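PDB 1TZ7: 4-alpha-glucanotransferase from Aquifex aeolicus, which belongs to the amylomaltase (disproportionating enzyme) family and is built around a parallel beta/alpha barrel. Local coordinates for residues 391-396 with 448-453. Numbering follows the deposited sequence.
Sequences HNVEEN and SRAKFA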
# COMPACT_ATOMS: atom_id res chain seq x y z
N HIS A 391 5.63 18.42 -19.90
CA HIS A 391 6.44 19.63 -19.86
C HIS A 391 6.23 20.48 -18.61
O HIS A 391 6.96 21.45 -18.39
CB HIS A 391 6.24 20.46 -21.14
CG HIS A 391 4.99 21.29 -21.16
ND1 HIS A 391 3.97 21.07 -22.06
CD2 HIS A 391 4.62 22.38 -20.44
CE1 HIS A 391 3.03 21.97 -21.88
NE2 HIS A 391 3.40 22.78 -20.91
N ASN A 392 5.26 20.10 -17.78
CA ASN A 392 4.99 20.80 -16.53
C ASN A 392 5.46 20.01 -15.29
O ASN A 392 5.36 20.49 -14.17
CB ASN A 392 3.47 21.09 -16.40
CG ASN A 392 3.06 22.32 -17.19
OD1 ASN A 392 3.82 23.28 -17.30
ND2 ASN A 392 1.83 22.31 -17.74
N VAL A 393 5.98 18.79 -15.51
CA VAL A 393 6.43 17.95 -14.41
C VAL A 393 7.90 18.24 -14.07
O VAL A 393 8.81 17.96 -14.87
CB VAL A 393 6.26 16.44 -14.74
CG1 VAL A 393 6.76 15.58 -13.58
CG2 VAL A 393 4.81 16.11 -15.05
N GLU A 394 8.13 18.81 -12.89
CA GLU A 394 9.47 19.15 -12.42
C GLU A 394 10.22 17.90 -12.01
O GLU A 394 9.64 16.82 -11.90
CB GLU A 394 9.38 20.12 -11.22
CG GLU A 394 8.53 21.36 -11.47
CD GLU A 394 7.12 21.23 -10.91
OE1 GLU A 394 6.54 20.14 -11.00
OE2 GLU A 394 6.59 22.24 -10.38
N GLU A 395 11.52 18.05 -11.76
CA GLU A 395 12.40 16.91 -11.48
C GLU A 395 11.98 16.15 -10.23
O GLU A 395 11.95 14.90 -10.23
CB GLU A 395 13.85 17.38 -11.32
CG GLU A 395 14.59 17.60 -12.64
CD GLU A 395 14.43 19.02 -13.19
OE1 GLU A 395 15.12 19.35 -14.19
OE2 GLU A 395 13.62 19.80 -12.63
N ASN A 396 11.65 16.88 -9.17
CA ASN A 396 11.31 16.25 -7.90
C ASN A 396 9.86 15.76 -7.87
O ASN A 396 9.01 16.31 -7.17
CB ASN A 396 11.58 17.20 -6.73
CG ASN A 396 11.75 16.47 -5.41
OD1 ASN A 396 12.11 15.29 -5.38
ND2 ASN A 396 11.49 17.16 -4.31
N SER A 448 10.06 12.78 -19.78
CA SER A 448 9.95 13.86 -18.80
C SER A 448 11.20 13.94 -17.94
O SER A 448 12.03 13.03 -17.96
CB SER A 448 8.75 13.64 -17.90
OG SER A 448 9.01 12.62 -16.97
N ARG A 449 11.33 15.02 -17.19
CA ARG A 449 12.47 15.19 -16.29
C ARG A 449 12.16 14.70 -14.88
O ARG A 449 13.00 14.79 -14.00
CB ARG A 449 12.92 16.65 -16.28
CG ARG A 449 13.52 17.07 -17.64
CD ARG A 449 14.92 17.75 -17.63
NE ARG A 449 15.68 17.64 -16.45
CZ ARG A 449 16.85 17.01 -16.26
NH1 ARG A 449 17.42 16.18 -17.14
NH2 ARG A 449 17.39 17.15 -15.09
N ALA A 450 10.94 14.20 -14.66
CA ALA A 450 10.62 13.55 -13.36
C ALA A 450 11.70 12.55 -13.02
O ALA A 450 12.06 11.72 -13.85
CB ALA A 450 9.29 12.88 -13.43
N LYS A 451 12.22 12.61 -11.79
CA LYS A 451 13.34 11.75 -11.41
C LYS A 451 12.92 10.27 -11.34
O LYS A 451 13.70 9.40 -11.66
CB LYS A 451 13.96 12.20 -10.08
CG LYS A 451 13.08 12.03 -8.86
CD LYS A 451 13.80 12.55 -7.58
CE LYS A 451 12.99 12.25 -6.32
NZ LYS A 451 13.65 12.80 -5.09
N PHE A 452 11.67 10.02 -10.92
CA PHE A 452 11.11 8.64 -10.94
C PHE A 452 9.94 8.57 -11.93
O PHE A 452 8.98 9.32 -11.81
CB PHE A 452 10.58 8.24 -9.55
CG PHE A 452 11.65 8.21 -8.45
CD1 PHE A 452 13.00 8.26 -8.75
CD2 PHE A 452 11.27 8.11 -7.12
CE1 PHE A 452 13.95 8.23 -7.74
CE2 PHE A 452 12.22 8.08 -6.11
CZ PHE A 452 13.55 8.14 -6.42
N ALA A 453 10.04 7.66 -12.90
CA ALA A 453 8.94 7.37 -13.80
C ALA A 453 8.43 5.96 -13.54
O ALA A 453 9.19 5.01 -13.59
CB ALA A 453 9.39 7.50 -15.23
O HOH W 1 9.41 17.19 -17.56
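R449 and E395 meet where two loops lead into neighbouring parallel strands, 397-400 and 452-456, of the eight-stranded beta/alpha barrel. The contact illustrates how the N-terminal ends of adjacent barrel strands are joined before their sheet pairing begins. Residues 448-453 leave helix 437-447 and enter the barrel wall. At the first step R449 meets the incoming loop by its backbone, through a water that accepts from R449 N and donates to V393 O. Its side chain then lies alongside that of E395, both pointing the same way. NE and NH2 grip a single carboxylate oxygen side-on: R449 NE stands 2.9 Å from E395 OE1, and R449 NH2 makes a longer bond of 3.3 Å to the same atom. OE1 sits almost in the guanidinium plane, yet the two flat groups are turned 66° apart; NH2 uses the anti lone pair of OE1, while NE comes from the same anti side but tilted out of the carboxylate plane. A bend in the glutamate chain (chi2 89°) brings the carboxylate back to the arginine. Beneath this exposed salt bridge, the CB of buried A450 packs against V393 CG1 at 3.7 Å, and both side chains also touch Y399. Two bonds follow from the next residue. K451 N donates to E395 O, 2.8 Å away and in the carbonyl plane, while CB and CG of the lysine lie close to the same oxygen. Beyond CG the lysine is fully extended (chi2 -178°), which carries the ammonium alongside N396, whose ND2 bonds to K370 O. There K451 NZ approaches N396 OD1 nearly head-on to the carbonyl, at 2.9 Å.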